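Local coordinates for uncharacterized hypothetical protein (Bacteroides uniformis, PDB 4EIU) that is of unknown function but belongs to the DUF3823 family, with an N-terminal domain related to the transthyretin clan, at residues A[36-41]-A[51-56]. Numbering follows the deposited sequence.
Sequences VRLTEL and PDFYCM
Asp52 forms a salt bridge with Arg37, just past Pro51, where the two segments begin to part and a water accepts from Leu38 N and also lies within hydrogen-bonding distance of Pro51 O. The guanidinium grips the carboxylate side-on, Arg37 NE bonding to Asp52 OD1 at 3.0 Å and Arg37 NH2 to Asp52 OD2 at 2.8 Å, both nearly straight. The two flat groups are close to coplanar, 26° apart, and OD2 is met through its syn lone pair; a bend at chi3 (-65°) in the otherwise extended arginine places NE for this grip. Gln48 also donates to Asp52 OD1, so that oxygen is held by two donors. An alanine in place of Arg37 would remove both arginine bonds and would probably leave the Asp52 carboxylate to Gln48 and a weak, long ion pair with Arg35.

At Phe53 the backbones form an antiparallel hydrogen-bonded pair with Val36: Val36 N donates to Phe53 O (2.7 Å) and Phe53 N to Val36 O (3.0 Å). The Phe53 ring, its CG set between the backbone N and carbonyl carbon (chi1 64°), presents one face to Val36, whose CB lies above it, offset toward the rim, in a CH-pi contact 3.9 Å from the centroid. Val36 CG1 rests against Phe53 CZ. Leu38 CD1 meets the ring at its edge instead, 3.6 Å from Phe53 CE1. Farther on, Cys55 SG lies beside Val36 CG2 in a looser apolar contact.

The pairing adds the short strand 53-54 as an outermost strand of a five-stranded antiparallel sheet, beside strand 35-40. On its other side strand 35-40 pairs with strand 69-76, whose Ile75 touches Val36 and whose Tyr71 and Val73 pack on Leu38, while Phe61 of strand 60-63 reaches both Val36 and Cys55.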
loop_
_atom_site.group_PDB
_atom_site.type_symbol
_atom_site.label_atom_id
_atom_site.label_comp_id
_atom_site.label_asym_id
_atom_site.label_seq_id
_atom_site.Cartn_x
_atom_site.Cartn_y
_atom_site.Cartn_z
ATOM N N VAL A 36 -1.879 -9.414 -5.904
ATOM C CA VAL A 36 -1.085 -10.147 -6.887
ATOM C C VAL A 36 -2.036 -11.082 -7.638
ATOM O O VAL A 36 -2.760 -11.902 -7.039
ATOM C CB VAL A 36 0.057 -10.970 -6.223
ATOM C CG1 VAL A 36 0.956 -11.607 -7.290
ATOM C CG2 VAL A 36 0.873 -10.074 -5.263
ATOM N N ARG A 37 -1.993 -10.992 -8.968
ATOM C CA ARG A 37 -2.833 -11.809 -9.862
ATOM C C ARG A 37 -1.974 -12.499 -10.899
ATOM O O ARG A 37 -1.289 -11.828 -11.729
ATOM C CB ARG A 37 -3.889 -10.893 -10.535
ATOM C CG ARG A 37 -4.700 -11.541 -11.638
ATOM C CD ARG A 37 -5.799 -10.617 -12.143
ATOM N NE ARG A 37 -6.787 -10.371 -11.097
ATOM C CZ ARG A 37 -7.777 -9.504 -11.214
ATOM N NH1 ARG A 37 -7.936 -8.844 -12.357
ATOM N NH2 ARG A 37 -8.635 -9.321 -10.212
ATOM N N LEU A 38 -2.040 -13.819 -10.867
ATOM C CA LEU A 38 -1.313 -14.701 -11.752
ATOM C C LEU A 38 -2.282 -15.316 -12.746
ATOM O O LEU A 38 -3.175 -16.070 -12.365
ATOM C CB LEU A 38 -0.619 -15.826 -10.939
ATOM C CG LEU A 38 0.233 -15.432 -9.693
ATOM C CD1 LEU A 38 0.799 -16.642 -8.913
ATOM C CD2 LEU A 38 1.352 -14.482 -10.044
ATOM N N THR A 39 -2.074 -15.029 -14.032
ATOM C CA THR A 39 -2.853 -15.620 -15.127
ATOM C C THR A 39 -1.941 -16.474 -15.982
ATOM O O THR A 39 -0.915 -15.995 -16.471
ATOM C CB THR A 39 -3.455 -14.511 -16.003
ATOM O OG1 THR A 39 -4.034 -13.520 -15.164
ATOM C CG2 THR A 39 -4.528 -15.011 -16.959
ATOM N N GLU A 40 -2.302 -17.740 -16.166
ATOM C CA GLU A 40 -1.565 -18.618 -17.047
ATOM C C GLU A 40 -1.854 -18.251 -18.501
ATOM O O GLU A 40 -3.007 -18.164 -18.896
ATOM C CB GLU A 40 -1.899 -20.093 -16.863
ATOM C CG GLU A 40 -0.721 -20.912 -17.343
ATOM C CD GLU A 40 -1.010 -22.357 -17.578
ATOM O OE1 GLU A 40 -2.055 -22.876 -17.113
ATOM O OE2 GLU A 40 -0.139 -22.953 -18.237
ATOM N N LEU A 41 -0.791 -18.062 -19.274
ATOM C CA LEU A 41 -0.906 -17.664 -20.672
ATOM C C LEU A 41 -0.956 -18.901 -21.511
ATOM O O LEU A 41 -0.239 -19.869 -21.248
ATOM C CB LEU A 41 0.271 -16.785 -21.095
ATOM C CG LEU A 41 0.418 -15.500 -20.301
ATOM C CD1 LEU A 41 1.773 -14.867 -20.595
ATOM C CD2 LEU A 41 -0.709 -14.502 -20.555
ATOM N N PRO A 51 -6.433 -17.766 -6.909
ATOM C CA PRO A 51 -7.105 -16.537 -6.495
ATOM C C PRO A 51 -6.126 -15.378 -6.278
ATOM O O PRO A 51 -4.935 -15.591 -5.985
ATOM C CB PRO A 51 -7.831 -16.915 -5.190
ATOM C CG PRO A 51 -7.724 -18.392 -5.052
ATOM C CD PRO A 51 -6.700 -18.908 -6.015
ATOM N N ASP A 52 -6.608 -14.154 -6.505
ATOM C CA ASP A 52 -5.846 -13.009 -6.174
ATOM C C ASP A 52 -5.348 -13.163 -4.741
ATOM O O ASP A 52 -6.105 -13.583 -3.867
ATOM C CB ASP A 52 -6.686 -11.743 -6.222
ATOM C CG ASP A 52 -7.173 -11.396 -7.625
ATOM O OD1 ASP A 52 -6.686 -12.009 -8.599
ATOM O OD2 ASP A 52 -8.059 -10.509 -7.720
ATOM N N PHE A 53 -4.100 -12.806 -4.502
ATOM C CA PHE A 53 -3.529 -12.927 -3.150
ATOM C C PHE A 53 -2.759 -11.688 -2.838
ATOM O O PHE A 53 -2.614 -10.827 -3.719
ATOM C CB PHE A 53 -2.738 -14.228 -2.948
ATOM C CG PHE A 53 -1.524 -14.369 -3.812
ATOM C CD1 PHE A 53 -1.616 -14.987 -5.055
ATOM C CD2 PHE A 53 -0.283 -13.953 -3.375
ATOM C CE1 PHE A 53 -0.494 -15.136 -5.860
ATOM C CE2 PHE A 53 0.825 -14.057 -4.204
ATOM C CZ PHE A 53 0.725 -14.663 -5.446
ATOM N N TYR A 54 -2.331 -11.553 -1.582
ATOM C CA TYR A 54 -1.798 -10.285 -1.076
ATOM C C TYR A 54 -0.384 -10.419 -0.489
ATOM O O TYR A 54 -0.019 -11.460 0.112
ATOM C CB TYR A 54 -2.801 -9.664 -0.096
ATOM C CG TYR A 54 -4.054 -9.300 -0.805
ATOM C CD1 TYR A 54 -5.077 -10.230 -0.973
ATOM C CD2 TYR A 54 -4.217 -8.039 -1.371
ATOM C CE1 TYR A 54 -6.205 -9.913 -1.697
ATOM C CE2 TYR A 54 -5.356 -7.727 -2.097
ATOM C CZ TYR A 54 -6.347 -8.673 -2.249
ATOM O OH TYR A 54 -7.451 -8.358 -2.991
ATOM N N CYS A 55 0.426 -9.392 -0.743
ATOM C CA CYS A 55 1.726 -9.218 -0.108
ATOM C C CYS A 55 1.618 -9.199 1.431
ATOM O O CYS A 55 0.636 -8.745 2.007
ATOM C CB CYS A 55 2.407 -7.936 -0.515
ATOM S SG CYS A 55 2.865 -7.877 -2.261
HETATM N N MSE A 56 2.685 -9.645 2.049
HETATM C CA MSE A 56 2.947 -9.408 3.464
HETATM C C MSE A 56 3.279 -7.967 3.672
HETATM O O MSE A 56 3.603 -7.212 2.727
HETATM C CB MSE A 56 4.059 -10.361 3.968
HETATM C CG MSE A 56 3.637 -11.858 3.895
HETATM SE SE MSE A 56 5.088 -12.989 4.477
HETATM C CE MSE A 56 5.932 -12.948 2.773
HETATM O O HOH W 1 -3.243 -14.839 -8.325
#